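Local coordinates for protein CocE/NonD family hydrolase (Staphylococcus aureus subsp. aureus COL, PDB 3III) that is probably a hydrolase of the alpha/beta-hydrolase fold, related to CocE/NonD esterases and X-Pro dipeptidyl-peptidases, at residues H274-F279 with E493-P498; N408-L413 with A472-K477. All blocks are in the same frame, centred on the assembly; numbering follows the deposited sequence.

Contact 1: H274-F279 with E493-P498; sequences HNRGSF and EIELLP
The Phe279 ring carries Pro498 on one face: Pro498 CB lies 3.9 Å from the ring centroid, shifted toward the rim at CE2 and CD2, in a CH-pi contact. Phe279 also meets the rings of Trp268 and Phe352. The Arg276 guanidinium is approached at its edge by the Glu495 carboxylate, and the two planes are 84° apart. Arg276 NE donates to the syn side of Glu495 OE2 at 2.7 Å, and only weakly to OE1, in a salt bridge. Arginine suits this place because of its reach: CG is anti to the backbone N (chi1 -179°) and the chain stays extended to NE, crossing Leu497, whose CD2 lies 3.8 Å from Arg276 CB. A water accepts from NH2 and donates weakly to Glu495 OE1, while NH1 pairs with Glu201. Asn275 ND2 gives a hydrogen bond to Pro498 O (3.0 Å, N-H...O 154°) and another to Ser267 O. Asn275 OD1 lies 3.1 Å from Pro498 CD and has no polar partner in the model, a cost of this buried seam. The arrangement is a domain interface: helix 275-284, following strand 262-267 of the alpha/beta-hydrolase sheet, packs across strand 490-503 of the C-terminal beta domain.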
ATOM      1  N   HIS A 274      -0.443  -0.055   2.423  1.00  9.78           N
ATOM      2  CA  HIS A 274      -0.759  -0.369   1.017  1.00 10.62           C
ATOM      3  C   HIS A 274      -0.467  -1.778   0.504  1.00  9.93           C
ATOM      4  O   HIS A 274      -0.946  -2.158  -0.574  1.00  9.85           O
ATOM      5  CB  HIS A 274      -0.142   0.667   0.076  1.00 10.52           C
ATOM      6  CG  HIS A 274      -0.549   2.076   0.375  1.00 11.24           C
ATOM      7  ND1 HIS A 274      -1.862   2.494   0.400  1.00  7.26           N
ATOM      8  CD2 HIS A 274       0.201   3.156   0.717  1.00  8.61           C
ATOM      9  CE1 HIS A 274      -1.896   3.786   0.682  1.00 11.31           C
ATOM     10  NE2 HIS A 274      -0.656   4.211   0.888  1.00  8.50           N
ATOM     11  N   ASN A 275       0.370  -2.535   1.202  1.00  9.11           N
ATOM     12  CA  ASN A 275       0.877  -3.796   0.682  1.00  9.22           C
ATOM     13  C   ASN A 275      -0.243  -4.771   0.337  1.00  7.97           C
ATOM     14  O   ASN A 275      -0.298  -5.243  -0.783  1.00  7.61           O
ATOM     15  CB  ASN A 275       1.951  -4.341   1.648  1.00  8.67           C
ATOM     16  CG  ASN A 275       2.155  -5.840   1.571  1.00 11.75           C
ATOM     17  OD1 ASN A 275       1.217  -6.589   1.759  1.00 17.86           O
ATOM     18  ND2 ASN A 275       3.418  -6.282   1.357  1.00  7.04           N
ATOM     19  N   ARG A 276      -1.159  -5.035   1.266  1.00  8.46           N
ATOM     20  CA  ARG A 276      -2.163  -6.073   1.042  1.00  7.92           C
ATOM     21  C   ARG A 276      -2.961  -5.789  -0.210  1.00  9.16           C
ATOM     22  O   ARG A 276      -3.163  -6.680  -1.042  1.00  8.05           O
ATOM     23  CB  ARG A 276      -3.100  -6.219   2.237  1.00  9.70           C
ATOM     24  CG  ARG A 276      -4.143  -7.278   2.075  1.00  9.06           C
ATOM     25  CD  ARG A 276      -4.990  -7.442   3.334  1.00  8.82           C
ATOM     26  NE  ARG A 276      -5.926  -8.551   3.198  1.00  7.85           N
ATOM     27  CZ  ARG A 276      -7.040  -8.525   2.481  1.00  8.43           C
ATOM     28  NH1 ARG A 276      -7.432  -7.410   1.853  1.00  8.91           N
ATOM     29  NH2 ARG A 276      -7.793  -9.617   2.410  1.00  9.02           N
ATOM     30  N   GLY A 277      -3.446  -4.559  -0.319  1.00  9.43           N
ATOM     31  CA  GLY A 277      -4.332  -4.160  -1.404  1.00  9.81           C
ATOM     32  C   GLY A 277      -3.622  -3.943  -2.727  1.00  9.72           C
ATOM     33  O   GLY A 277      -4.243  -4.071  -3.776  1.00 10.77           O
ATOM     34  N   SER A 278      -2.315  -3.648  -2.681  1.00 10.08           N
ATOM     35  CA  SER A 278      -1.535  -3.560  -3.891  1.00 10.10           C
ATOM     36  C   SER A 278      -1.568  -4.922  -4.572  1.00  9.69           C
ATOM     37  O   SER A 278      -1.836  -5.036  -5.797  1.00  9.87           O
ATOM     38  CB  SER A 278      -0.092  -3.044  -3.619  1.00 10.47           C
ATOM     39  OG  SER A 278      -0.093  -1.728  -3.071  1.00 10.20           O
ATOM     40  N   PHE A 279      -1.341  -5.974  -3.793  1.00  9.22           N
ATOM     41  CA  PHE A 279      -1.369  -7.340  -4.333  1.00  7.75           C
ATOM     42  C   PHE A 279      -2.783  -7.738  -4.712  1.00  8.30           C
ATOM     43  O   PHE A 279      -2.983  -8.396  -5.771  1.00  8.61           O
ATOM     44  CB  PHE A 279      -0.814  -8.344  -3.303  1.00  7.54           C
ATOM     45  CG  PHE A 279       0.689  -8.338  -3.213  1.00  7.86           C
ATOM     46  CD1 PHE A 279       1.451  -8.988  -4.167  1.00 12.16           C
ATOM     47  CD2 PHE A 279       1.331  -7.626  -2.221  1.00  9.06           C
ATOM     48  CE1 PHE A 279       2.820  -8.996  -4.104  1.00 13.24           C
ATOM     49  CE2 PHE A 279       2.730  -7.587  -2.164  1.00 11.64           C
ATOM     50  CZ  PHE A 279       3.470  -8.254  -3.137  1.00 11.37           C
ATOM     51  N   GLU A 493      -6.595 -18.515  12.177  1.00  7.00           N
ATOM     52  CA  GLU A 493      -5.590 -18.409  11.115  1.00  7.63           C
ATOM     53  C   GLU A 493      -5.328 -16.957  10.868  1.00  7.41           C
ATOM     54  O   GLU A 493      -6.261 -16.190  10.571  1.00  7.56           O
ATOM     55  CB  GLU A 493      -6.084 -19.065   9.840  1.00  8.50           C
ATOM     56  CG  GLU A 493      -6.282 -20.536  10.048  1.00  9.33           C
ATOM     57  CD  GLU A 493      -6.788 -21.262   8.842  1.00 10.81           C
ATOM     58  OE1 GLU A 493      -6.475 -20.882   7.702  1.00 11.87           O
ATOM     59  OE2 GLU A 493      -7.487 -22.279   9.053  1.00 11.64           O
ATOM     60  N   ILE A 494      -4.067 -16.586  11.055  1.00  6.62           N
ATOM     61  CA  ILE A 494      -3.616 -15.217  10.992  1.00  6.15           C
ATOM     62  C   ILE A 494      -2.932 -14.965   9.665  1.00  7.84           C
ATOM     63  O   ILE A 494      -1.988 -15.700   9.277  1.00  7.34           O
ATOM     64  CB  ILE A 494      -2.673 -14.887  12.145  1.00  7.55           C
ATOM     65  CG1 ILE A 494      -3.382 -15.138  13.483  1.00  7.46           C
ATOM     66  CG2 ILE A 494      -2.237 -13.414  12.129  1.00  6.13           C
ATOM     67  CD1 ILE A 494      -2.477 -14.838  14.728  1.00  8.48           C
ATOM     68  N   GLU A 495      -3.429 -13.947   8.960  1.00  7.42           N
ATOM     69  CA  GLU A 495      -2.830 -13.472   7.662  1.00  7.60           C
ATOM     70  C   GLU A 495      -1.493 -12.707   7.885  1.00  7.91           C
ATOM     71  O   GLU A 495      -1.495 -11.531   8.235  1.00  9.40           O
ATOM     72  CB  GLU A 495      -3.855 -12.568   6.928  1.00  7.21           C
ATOM     73  CG  GLU A 495      -3.428 -12.018   5.549  1.00  7.20           C
ATOM     74  CD  GLU A 495      -4.469 -11.072   4.951  1.00  8.88           C
ATOM     75  OE1 GLU A 495      -5.364 -10.625   5.687  1.00 10.40           O
ATOM     76  OE2 GLU A 495      -4.436 -10.801   3.718  1.00  7.39           O
ATOM     77  N   LEU A 496      -0.382 -13.386   7.689  1.00  6.57           N
ATOM     78  CA  LEU A 496       0.903 -12.676   7.508  1.00  8.20           C
ATOM     79  C   LEU A 496       0.895 -12.062   6.082  1.00  7.43           C
ATOM     80  O   LEU A 496       0.621 -12.737   5.117  1.00  6.84           O
ATOM     81  CB  LEU A 496       2.129 -13.581   7.738  1.00  7.52           C
ATOM     82  CG  LEU A 496       2.443 -14.058   9.140  1.00  9.32           C
ATOM     83  CD1 LEU A 496       2.530 -12.911  10.113  1.00 10.88           C
ATOM     84  CD2 LEU A 496       1.411 -15.092   9.563  1.00  8.35           C
ATOM     85  N   LEU A 497       1.140 -10.759   6.001  1.00  7.76           N
ATOM     86  CA  LEU A 497       1.029 -10.032   4.767  1.00  7.85           C
ATOM     87  C   LEU A 497       2.190 -10.417   3.869  1.00  8.58           C
ATOM     88  O   LEU A 497       3.233 -10.914   4.360  1.00  6.43           O
ATOM     89  CB  LEU A 497       1.017  -8.549   5.071  1.00  8.48           C
ATOM     90  CG  LEU A 497      -0.296  -8.116   5.772  1.00  9.82           C
ATOM     91  CD1 LEU A 497      -0.149  -6.622   6.071  1.00 11.33           C
ATOM     92  CD2 LEU A 497      -1.570  -8.397   4.946  1.00 11.24           C
ATOM     93  N   PRO A 498       2.009 -10.237   2.539  1.00  9.53           N
ATOM     94  CA  PRO A 498       2.994 -10.743   1.559  1.00  9.54           C
ATOM     95  C   PRO A 498       4.398 -10.154   1.771  1.00  9.10           C
ATOM     96  O   PRO A 498       4.540  -8.944   2.004  1.00 10.03           O
ATOM     97  CB  PRO A 498       2.443 -10.267   0.226  1.00  9.13           C
ATOM     98  CG  PRO A 498       0.929 -10.138   0.472  1.00  9.73           C
ATOM     99  CD  PRO A 498       0.814  -9.688   1.871  1.00  9.35           C
TER
HETATM  100  O   HOH W   1      -7.450 -11.656   4.397  1.00 11.32           O

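Contact 2: N408-L413 with A472-K477; sequences NMNLKL and AQPWHK
Asn408 and Asn410, alternate residues of strand 408-417, both turn toward the loop, and the Ala472 carbonyl oxygen reaches in between their CB atoms; Ala472 CA is 5.0 Å from Asn410 CA. The first group of contacts is made by the Ala472 backbone. Ala472 O lies 3.3 Å from Asn408 CB and 3.5 Å from Asn410 CB, so methylene groups meet it on the strand side. The same Ala472 O is 3.3 Å from Met409 O; both are acceptors, and this approach is not attractive. A small residue suits the place: the methyl probably lets the loop come this close. Ala472 CB rests 3.9 Å from Asn408 O, a buried oxygen with no polar partner in the model.

The second group is the packing of amides against aliphatic surface. The side chains of Asn408 and Gln473 cross obliquely, though their amide planes are only 6° apart; Asn408 OD1 meets the methylene Gln473 CG at 3.6 Å. In Asn410, CG is anti to the backbone N (chi1 -177°), which puts Asn410 CG 3.7 Å from Pro474 CD; Asn410 OD1 lies near Pro474 CG. A proline offers a rigid apolar surface there and has no N-H to satisfy.

The hydrogen bonds of the Asn410 and Gln473 amides go to outside acceptors, which probably help to set their orientation. Asn410 ND2 donates to Glu493 OE1, on the neighbouring strand of the sheet, and to Ile471 O. Gln473 NE2 donates to Glu280 and Glu495. Between 408-413 and 472-477 themselves the contact is thus van der Waals packing, despite so many polar groups, and the bond of Asn410 to Ile471 beside it ties loop to strand.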
ATOM      1  N   ASN A 408       2.346 -14.982   0.620  1.00  7.35           N
ATOM      2  CA  ASN A 408       1.604 -14.955   1.882  1.00  7.33           C
ATOM      3  C   ASN A 408       2.083 -16.066   2.791  1.00  7.20           C
ATOM      4  O   ASN A 408       2.598 -17.055   2.317  1.00  7.15           O
ATOM      5  CB  ASN A 408       0.097 -15.103   1.624  1.00  7.99           C
ATOM      6  CG  ASN A 408      -0.569 -13.787   1.141  1.00 10.13           C
ATOM      7  OD1 ASN A 408      -1.017 -12.965   1.965  1.00 16.98           O
ATOM      8  ND2 ASN A 408      -0.711 -13.633  -0.176  1.00  9.39           N
HETATM    9  N   MSE A 409       1.932 -15.881   4.105  1.00  7.93           N
HETATM   10  CA  MSE A 409       2.082 -16.976   5.068  1.00  7.96           C
HETATM   11  C   MSE A 409       0.884 -16.951   5.961  1.00  7.23           C
HETATM   12  O   MSE A 409       0.275 -15.892   6.176  1.00  6.63           O
HETATM   13  CB  MSE A 409       3.330 -16.787   5.915  1.00  8.63           C
HETATM   14  CG  MSE A 409       4.574 -16.412   5.123  1.00 12.56           C
HETATM   15 SE   MSE A 409       6.213 -16.706   6.249  1.00 19.96          SE
HETATM   16  CE  MSE A 409       7.444 -15.382   5.312  1.00 12.54           C
ATOM     17  N   ASN A 410       0.583 -18.116   6.507  1.00  6.32           N
ATOM     18  CA  ASN A 410      -0.621 -18.349   7.290  1.00  6.29           C
ATOM     19  C   ASN A 410      -0.164 -18.954   8.598  1.00  6.29           C
ATOM     20  O   ASN A 410       0.457 -20.049   8.618  1.00  4.58           O
ATOM     21  CB  ASN A 410      -1.596 -19.300   6.531  1.00  6.30           C
ATOM     22  CG  ASN A 410      -2.899 -19.515   7.276  1.00  8.05           C
ATOM     23  OD1 ASN A 410      -3.083 -19.013   8.385  1.00 11.45           O
ATOM     24  ND2 ASN A 410      -3.838 -20.246   6.657  1.00  8.65           N
ATOM     25  N   LEU A 411      -0.479 -18.259   9.679  1.00  6.20           N
ATOM     26  CA  LEU A 411      -0.186 -18.782  11.005  1.00  7.72           C
ATOM     27  C   LEU A 411      -1.457 -19.315  11.661  1.00  7.20           C
ATOM     28  O   LEU A 411      -2.336 -18.526  12.043  1.00  7.02           O
ATOM     29  CB  LEU A 411       0.476 -17.700  11.864  1.00  7.55           C
ATOM     30  CG  LEU A 411       0.770 -18.153  13.291  1.00  7.43           C
ATOM     31  CD1 LEU A 411       1.705 -19.379  13.269  1.00  5.75           C
ATOM     32  CD2 LEU A 411       1.380 -16.964  14.119  1.00  4.68           C
ATOM     33  N   LYS A 412      -1.541 -20.652  11.772  1.00  7.15           N
ATOM     34  CA  LYS A 412      -2.669 -21.308  12.409  1.00  7.05           C
ATOM     35  C   LYS A 412      -2.332 -21.545  13.869  1.00  7.29           C
ATOM     36  O   LYS A 412      -1.327 -22.195  14.197  1.00  8.53           O
ATOM     37  CB  LYS A 412      -3.075 -22.612  11.731  1.00  7.11           C
ATOM     38  CG  LYS A 412      -4.419 -23.111  12.349  1.00  7.59           C
ATOM     39  CD  LYS A 412      -4.767 -24.517  11.890  1.00  7.46           C
ATOM     40  CE  LYS A 412      -6.114 -24.947  12.336  1.00  7.64           C
ATOM     41  NZ  LYS A 412      -6.363 -26.317  11.800  1.00  7.85           N
ATOM     42  N   LEU A 413      -3.165 -21.006  14.747  1.00  6.48           N
ATOM     43  CA  LEU A 413      -3.028 -21.233  16.180  1.00  6.54           C
ATOM     44  C   LEU A 413      -4.292 -21.761  16.815  1.00  6.47           C
ATOM     45  O   LEU A 413      -5.398 -21.408  16.397  1.00  6.95           O
ATOM     46  CB  LEU A 413      -2.607 -19.951  16.925  1.00  7.00           C
ATOM     47  CG  LEU A 413      -1.383 -19.185  16.430  1.00  8.88           C
ATOM     48  CD1 LEU A 413      -1.348 -17.772  17.065  1.00 11.82           C
ATOM     49  CD2 LEU A 413      -0.061 -19.984  16.653  1.00  6.11           C
ATOM     50  N   ALA A 472      -2.518 -20.360   2.070  1.00  7.90           N
ATOM     51  CA  ALA A 472      -1.525 -19.367   2.509  1.00  8.03           C
ATOM     52  C   ALA A 472      -2.096 -18.033   2.999  1.00  7.82           C
ATOM     53  O   ALA A 472      -1.403 -17.228   3.662  1.00  7.85           O
ATOM     54  CB  ALA A 472      -0.519 -19.123   1.400  1.00  6.74           C
ATOM     55  N   GLN A 473      -3.311 -17.743   2.590  1.00  8.83           N
ATOM     56  CA  GLN A 473      -3.934 -16.471   2.895  1.00  8.30           C
ATOM     57  C   GLN A 473      -5.316 -16.672   3.421  1.00  8.15           C
ATOM     58  O   GLN A 473      -6.259 -16.869   2.637  1.00  7.61           O
ATOM     59  CB  GLN A 473      -4.005 -15.562   1.656  1.00  9.28           C
ATOM     60  CG  GLN A 473      -4.466 -14.130   2.007  1.00  8.40           C
ATOM     61  CD  GLN A 473      -4.803 -13.279   0.782  1.00  9.38           C
ATOM     62  OE1 GLN A 473      -4.620 -13.694  -0.356  1.00 12.15           O
ATOM     63  NE2 GLN A 473      -5.297 -12.080   1.026  1.00 10.84           N
ATOM     64  N   PRO A 474      -5.460 -16.595   4.756  1.00  8.08           N
ATOM     65  CA  PRO A 474      -6.807 -16.630   5.311  1.00  8.65           C
ATOM     66  C   PRO A 474      -7.555 -15.323   4.969  1.00  8.12           C
ATOM     67  O   PRO A 474      -6.925 -14.272   4.813  1.00  7.81           O
ATOM     68  CB  PRO A 474      -6.576 -16.816   6.815  1.00  8.62           C
ATOM     69  CG  PRO A 474      -5.216 -16.347   7.073  1.00  9.23           C
ATOM     70  CD  PRO A 474      -4.431 -16.464   5.792  1.00  9.39           C
ATOM     71  N   TRP A 475      -8.855 -15.442   4.785  1.00  7.44           N
ATOM     72  CA  TRP A 475      -9.743 -14.325   4.552  1.00  7.71           C
ATOM     73  C   TRP A 475     -10.869 -14.398   5.557  1.00  7.91           C
ATOM     74  O   TRP A 475     -11.638 -15.377   5.581  1.00  8.56           O
ATOM     75  CB  TRP A 475     -10.287 -14.382   3.141  1.00  8.42           C
ATOM     76  CG  TRP A 475     -10.827 -13.066   2.613  1.00  7.67           C
ATOM     77  CD1 TRP A 475     -11.954 -12.440   2.991  1.00  9.35           C
ATOM     78  CD2 TRP A 475     -10.268 -12.292   1.546  1.00  6.77           C
ATOM     79  NE1 TRP A 475     -12.151 -11.282   2.242  1.00 11.72           N
ATOM     80  CE2 TRP A 475     -11.095 -11.165   1.366  1.00  9.03           C
ATOM     81  CE3 TRP A 475      -9.129 -12.437   0.735  1.00  8.31           C
ATOM     82  CZ2 TRP A 475     -10.848 -10.222   0.392  1.00  7.31           C
ATOM     83  CZ3 TRP A 475      -8.864 -11.463  -0.223  1.00  7.01           C
ATOM     84  CH2 TRP A 475      -9.732 -10.371  -0.380  1.00  8.05           C
ATOM     85  N   HIS A 476     -11.010 -13.332   6.348  1.00  7.79           N
ATOM     86  CA  HIS A 476     -11.987 -13.298   7.445  1.00  7.50           C
ATOM     87  C   HIS A 476     -13.198 -12.526   6.993  1.00  6.60           C
ATOM     88  O   HIS A 476     -13.055 -11.501   6.367  1.00  5.65           O
ATOM     89  CB  HIS A 476     -11.354 -12.692   8.670  1.00  8.41           C
ATOM     90  CG  HIS A 476     -10.168 -13.478   9.146  1.00  9.88           C
ATOM     91  ND1 HIS A 476      -8.870 -13.110   8.868  1.00 11.95           N
ATOM     92  CD2 HIS A 476     -10.092 -14.665   9.793  1.00  6.59           C
ATOM     93  CE1 HIS A 476      -8.038 -14.016   9.362  1.00 11.70           C
ATOM     94  NE2 HIS A 476      -8.756 -14.975   9.931  1.00 10.32           N
ATOM     95  N   LYS A 477     -14.389 -13.077   7.252  1.00  6.81           N
ATOM     96  CA  LYS A 477     -15.634 -12.420   6.919  1.00  6.92           C
ATOM     97  C   LYS A 477     -15.820 -11.087   7.611  1.00  7.53           C
ATOM     98  O   LYS A 477     -16.338 -10.141   6.999  1.00  5.84           O
ATOM     99  CB  LYS A 477     -16.830 -13.316   7.250  1.00  8.75           C
ATOM    100  CG  LYS A 477     -16.932 -14.548   6.419  1.00  9.84           C
ATOM    101  CD  LYS A 477     -18.166 -15.309   6.876  1.00 14.84           C
ATOM    102  CE  LYS A 477     -18.424 -16.509   6.029  1.00 17.53           C
ATOM    103  NZ  LYS A 477     -19.669 -17.197   6.406  1.00 22.79           N
TER

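Both contacts are buried, with contact 1 nearer the centre of the chain, and their centres are about 10 Å apart. They use adjacent antiparallel strands of one sheet, 490-503 and 408-417, joined by the backbone bond from Ile494 N to Leu411 O. Contact 1 brings a helix of the hydrolase domain to this sheet, whereas contact 2 lies within the C-terminal domain and lays a loop on it. The chemistry follows: the domain interface uses a salt bridge, a hydrogen bond from a side-chain amide and a CH-pi contact, whereas segments 408-413 and 472-477 meet by van der Waals packing. Trp475, continuing the loop, forms a cation-pi contact with Arg276, and Gln473 donates to Glu495, so the loop also borders the interface.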